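Local coordinates for protein alpha-L-arabinosidase (Xanthomonas axonopodis pv. citri, PDB 6D25) that probably hydrolyses terminal alpha-L-arabinofuranosyl side groups from arabinoxylans, as a GH51 arabinofuranosidase able to cope with internal di-substitutions, at residues Q47-T58 / V366-V377. Sequence-based numbering, arbitrary orientation.
Sequences QLFGQFAEHLGT and VRMANIAQMVNV. With GOL (glycerol), chain G.
Residues 47-58 and 366-377 run side by side in the same direction, joined by a single bridge between Gly-50 and Asn-370, where Ile-371 N donates to Gly-50 O; just before it Ala-369 N donates to Gln-47 O (3.0 Å). Gln-47 O also accepts Gly-50 N, the two donors arriving from opposite faces of its carbonyl plane. A side chain adds to the backbone pairing: Asn-370 ND2 gives Gln-51 O a 2.8 Å bond from above the carbonyl plane, while also reaching Asn-93 OD1 on the next strand. Farther on, Met-374 N bonds weakly to Phe-52 O, and a water accepting from Phe-52 N also bonds Ile-371 O. Strands 51-52 and 366-371 are the first and last of the eight-stranded parallel sheet, and their meeting closes the (beta/alpha)8 barrel characteristic of GH51 enzymes. Past the cis Ala-372–Gln-373 peptide, Gln-373, extended beyond CG (chi2 -168°), reaches across the Phe-52 ring, its CG over one face in a CH-pi contact 4.1 Å from the centroid. Its amide then grips Glu-54 twice: Gln-373 OE1 accepts from Glu-54 N (3.1 Å), and Gln-373 NE2 donates to the anti lone pair of Glu-54 OE1 (3.0 Å), the carboxylate and amide planes only 16° apart. A glycerol, probably from crystallisation, bonds to both residues and to Glu-324. Farther along, Asn-376 ND2 donates almost straight (177°) to Thr-58 O, its OD1 being held by Thr-384 N.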
loop_
_atom_site.group_PDB
_atom_site.type_symbol
_atom_site.label_atom_id
_atom_site.label_comp_id
_atom_site.label_asym_id
_atom_site.label_seq_id
_atom_site.Cartn_x
_atom_site.Cartn_y
_atom_site.Cartn_z
ATOM N N GLN A 47 -0.249 -9.420 32.399
ATOM C CA GLN A 47 0.251 -8.661 31.250
ATOM C C GLN A 47 -0.005 -7.157 31.432
ATOM O O GLN A 47 0.486 -6.361 30.641
ATOM C CB GLN A 47 -0.393 -9.131 29.946
ATOM C CG GLN A 47 -0.318 -10.627 29.687
ATOM C CD GLN A 47 1.078 -11.194 29.698
ATOM O OE1 GLN A 47 2.041 -10.486 29.468
ATOM N NE2 GLN A 47 1.170 -12.494 29.940
ATOM N N LEU A 48 -0.735 -6.761 32.486
ATOM C CA LEU A 48 -0.847 -5.346 32.828
ATOM C C LEU A 48 0.508 -4.757 33.252
ATOM O O LEU A 48 0.661 -3.530 33.297
ATOM C CB LEU A 48 -1.876 -5.202 33.967
ATOM C CG LEU A 48 -3.331 -5.471 33.579
ATOM C CD1 LEU A 48 -4.232 -5.288 34.781
ATOM C CD2 LEU A 48 -3.778 -4.590 32.428
ATOM N N PHE A 49 1.474 -5.593 33.548
ATOM C CA PHE A 49 2.806 -5.172 34.003
ATOM C C PHE A 49 3.838 -5.296 32.877
ATOM O O PHE A 49 5.037 -5.436 33.160
ATOM C CB PHE A 49 3.189 -6.012 35.233
ATOM C CG PHE A 49 2.221 -5.769 36.367
ATOM C CD1 PHE A 49 2.314 -4.617 37.122
ATOM C CD2 PHE A 49 1.135 -6.597 36.570
ATOM C CE1 PHE A 49 1.364 -4.327 38.105
ATOM C CE2 PHE A 49 0.231 -6.354 37.589
ATOM C CZ PHE A 49 0.316 -5.187 38.330
ATOM N N GLY A 50 3.386 -5.218 31.631
ATOM C CA GLY A 50 4.282 -5.288 30.485
ATOM C C GLY A 50 5.278 -4.143 30.442
ATOM O O GLY A 50 5.056 -3.020 31.006
ATOM N N GLN A 51 6.416 -4.451 29.802
ATOM C CA GLN A 51 7.484 -3.506 29.566
ATOM C C GLN A 51 7.582 -3.262 28.049
ATOM O O GLN A 51 6.966 -3.949 27.233
ATOM C CB GLN A 51 8.800 -4.036 30.128
ATOM C CG GLN A 51 8.776 -4.364 31.626
ATOM C CD GLN A 51 8.833 -3.140 32.517
ATOM O OE1 GLN A 51 9.199 -2.041 32.097
ATOM N NE2 GLN A 51 8.459 -3.324 33.777
ATOM N N PHE A 52 8.360 -2.247 27.701
ATOM C CA PHE A 52 8.439 -1.737 26.353
ATOM C C PHE A 52 9.854 -1.230 26.114
ATOM O O PHE A 52 10.279 -0.269 26.746
ATOM C CB PHE A 52 7.365 -0.650 26.198
ATOM C CG PHE A 52 7.392 0.167 24.942
ATOM C CD1 PHE A 52 7.895 -0.351 23.748
ATOM C CD2 PHE A 52 6.894 1.461 24.957
ATOM C CE1 PHE A 52 7.935 0.443 22.612
ATOM C CE2 PHE A 52 6.947 2.250 23.810
ATOM C CZ PHE A 52 7.459 1.736 22.648
ATOM N N ALA A 53 10.576 -1.892 25.197
ATOM C CA ALA A 53 11.961 -1.578 24.930
ATOM C C ALA A 53 12.152 -1.207 23.455
ATOM O O ALA A 53 12.492 -2.088 22.623
ATOM C CB ALA A 53 12.822 -2.740 25.321
ATOM N N GLU A 54 11.975 0.075 23.126
ATOM C CA GLU A 54 12.205 0.573 21.791
ATOM C C GLU A 54 13.702 0.732 21.572
ATOM O O GLU A 54 14.453 1.014 22.515
ATOM C CB GLU A 54 11.503 1.923 21.593
ATOM C CG GLU A 54 11.589 2.515 20.190
ATOM C CD GLU A 54 10.621 3.655 19.914
ATOM O OE1 GLU A 54 9.951 4.105 20.880
ATOM O OE2 GLU A 54 10.530 4.116 18.742
ATOM N N HIS A 55 14.107 0.667 20.289
ATOM C CA HIS A 55 15.458 1.082 19.918
ATOM C C HIS A 55 15.513 2.601 19.971
ATOM O O HIS A 55 15.130 3.264 18.998
ATOM C CB HIS A 55 15.846 0.548 18.547
ATOM C CG HIS A 55 16.210 -0.889 18.572
ATOM N ND1 HIS A 55 17.413 -1.314 18.131
ATOM C CD2 HIS A 55 15.580 -1.967 19.086
ATOM C CE1 HIS A 55 17.503 -2.627 18.333
ATOM N NE2 HIS A 55 16.396 -3.050 18.923
ATOM N N LEU A 56 15.956 3.120 21.105
ATOM C CA LEU A 56 15.850 4.547 21.396
ATOM C C LEU A 56 16.932 4.894 22.427
ATOM O O LEU A 56 16.946 4.292 23.502
ATOM C CB LEU A 56 14.442 4.825 21.950
ATOM C CG LEU A 56 13.987 6.282 21.984
ATOM C CD1 LEU A 56 12.486 6.356 22.209
ATOM C CD2 LEU A 56 14.738 7.141 22.998
ATOM N N GLY A 57 17.804 5.836 22.099
ATOM C CA GLY A 57 18.809 6.311 23.037
ATOM C C GLY A 57 19.684 5.171 23.533
ATOM O O GLY A 57 20.238 4.391 22.712
ATOM N N THR A 58 19.770 5.008 24.850
ATOM C CA THR A 58 20.538 3.947 25.449
ATOM C C THR A 58 19.607 2.877 26.039
ATOM O O THR A 58 20.012 2.094 26.928
ATOM C CB THR A 58 21.548 4.496 26.461
ATOM O OG1 THR A 58 20.806 5.210 27.450
ATOM C CG2 THR A 58 22.624 5.351 25.828
ATOM N N VAL A 366 -9.369 -4.393 30.011
ATOM C CA VAL A 366 -7.967 -4.037 29.922
ATOM C C VAL A 366 -7.132 -5.218 30.415
ATOM O O VAL A 366 -7.104 -5.496 31.647
ATOM C CB VAL A 366 -7.643 -2.761 30.717
ATOM C CG1 VAL A 366 -6.175 -2.394 30.564
ATOM C CG2 VAL A 366 -8.516 -1.588 30.279
ATOM N N ARG A 367 -6.488 -5.903 29.476
ATOM C CA ARG A 367 -5.841 -7.167 29.816
ATOM C C ARG A 367 -4.349 -7.147 29.453
ATOM O O ARG A 367 -3.662 -8.149 29.687
ATOM C CB ARG A 367 -6.551 -8.324 29.100
ATOM C CG ARG A 367 -8.019 -8.442 29.489
ATOM C CD ARG A 367 -8.710 -9.725 29.112
ATOM N NE ARG A 367 -8.830 -9.971 27.719
ATOM C CZ ARG A 367 -9.937 -9.809 26.982
ATOM N NH1 ARG A 367 -9.893 -10.245 25.736
ATOM N NH2 ARG A 367 -11.022 -9.233 27.463
ATOM N N MET A 368 -3.853 -6.032 28.947
ATOM C CA MET A 368 -2.421 -5.830 28.711
ATOM C C MET A 368 -2.109 -4.332 28.847
ATOM O O MET A 368 -2.934 -3.489 28.496
ATOM C CB MET A 368 -2.010 -6.252 27.290
ATOM C CG MET A 368 -2.327 -7.711 26.955
ATOM S SD MET A 368 -1.817 -8.130 25.248
ATOM C CE MET A 368 -0.034 -8.026 25.461
ATOM N N ALA A 369 -0.926 -4.024 29.330
ATOM C CA ALA A 369 -0.395 -2.668 29.367
ATOM C C ALA A 369 1.123 -2.730 29.352
ATOM O O ALA A 369 1.712 -3.719 29.769
ATOM C CB ALA A 369 -0.899 -1.891 30.578
ATOM N N ASN A 370 1.730 -1.702 28.802
ATOM C CA ASN A 370 3.183 -1.614 28.693
ATOM C C ASN A 370 3.618 -0.178 29.001
ATOM O O ASN A 370 3.267 0.780 28.281
ATOM C CB ASN A 370 3.722 -2.033 27.332
ATOM C CG ASN A 370 3.306 -3.422 26.905
ATOM O OD1 ASN A 370 2.164 -3.611 26.494
ATOM N ND2 ASN A 370 4.214 -4.391 27.001
ATOM N N ILE A 371 4.401 -0.016 30.062
ATOM C CA ILE A 371 4.908 1.297 30.440
ATOM C C ILE A 371 6.043 1.689 29.491
ATOM O O ILE A 371 6.877 0.834 29.105
ATOM C CB ILE A 371 5.344 1.312 31.923
ATOM C CG1 ILE A 371 5.485 2.740 32.429
ATOM C CG2 ILE A 371 6.618 0.510 32.136
ATOM C CD1 ILE A 371 5.793 2.913 33.892
ATOM N N ALA A 372 6.116 2.970 29.169
ATOM C CA ALA A 372 7.175 3.515 28.335
ATOM C C ALA A 372 8.274 4.150 29.196
ATOM O O ALA A 372 7.976 5.125 29.897
ATOM C CB ALA A 372 6.596 4.563 27.416
ATOM N N GLN A 373 9.518 3.674 29.175
ATOM C CA GLN A 373 10.031 2.467 28.532
ATOM C C GLN A 373 10.921 1.769 29.568
ATOM O O GLN A 373 10.949 2.204 30.723
ATOM C CB GLN A 373 10.808 2.825 27.264
ATOM C CG GLN A 373 9.913 3.296 26.119
ATOM C CD GLN A 373 10.600 3.393 24.787
ATOM O OE1 GLN A 373 11.660 2.768 24.591
ATOM N NE2 GLN A 373 9.995 4.150 23.877
ATOM N N MET A 374 11.635 0.713 29.203
ATOM C CA MET A 374 12.091 -0.238 30.187
ATOM C C MET A 374 13.390 0.241 30.859
ATOM O O MET A 374 13.468 0.212 32.101
ATOM C CB MET A 374 12.289 -1.624 29.555
ATOM C CG MET A 374 12.488 -2.733 30.562
ATOM S SD MET A 374 12.526 -4.371 29.775
ATOM C CE MET A 374 14.105 -4.302 28.937
ATOM N N VAL A 375 14.422 0.616 30.080
ATOM C CA VAL A 375 15.700 1.027 30.615
ATOM C C VAL A 375 16.125 2.349 29.971
ATOM O O VAL A 375 16.020 2.479 28.757
ATOM C CB VAL A 375 16.780 -0.048 30.382
ATOM C CG1 VAL A 375 18.092 0.304 31.079
ATOM C CG2 VAL A 375 16.315 -1.421 30.816
ATOM N N ASN A 376 16.532 3.324 30.766
ATOM C CA ASN A 376 17.203 4.562 30.289
ATOM C C ASN A 376 16.285 5.503 29.493
ATOM O O ASN A 376 16.793 6.525 29.005
ATOM C CB ASN A 376 18.440 4.228 29.452
ATOM C CG ASN A 376 19.578 3.730 30.311
ATOM O OD1 ASN A 376 19.667 4.155 31.477
ATOM N ND2 ASN A 376 20.432 2.881 29.750
ATOM N N VAL A 377 15.006 5.186 29.316
ATOM C CA VAL A 377 14.141 5.935 28.378
ATOM C C VAL A 377 12.798 6.172 29.075
ATOM O O VAL A 377 12.184 5.228 29.615
ATOM C CB VAL A 377 13.926 5.127 27.087
ATOM C CG1 VAL A 377 12.870 5.741 26.197
ATOM C CG2 VAL A 377 15.236 4.954 26.326
HETATM C C1 GOL G . 6.990 5.701 20.653
HETATM O O1 GOL G . 8.149 5.587 19.800
HETATM C C2 GOL G . 7.032 7.019 21.480
HETATM O O2 GOL G . 5.696 7.261 21.965
HETATM C C3 GOL G . 8.024 6.920 22.642
HETATM O O3 GOL G . 7.707 5.904 23.648
HETATM O O HOH W 1 8.985 -0.588 29.901
HETATM O O HOH W 2 14.039 1.618 25.195
HETATM O O HOH W 3 18.086 6.935 26.450
#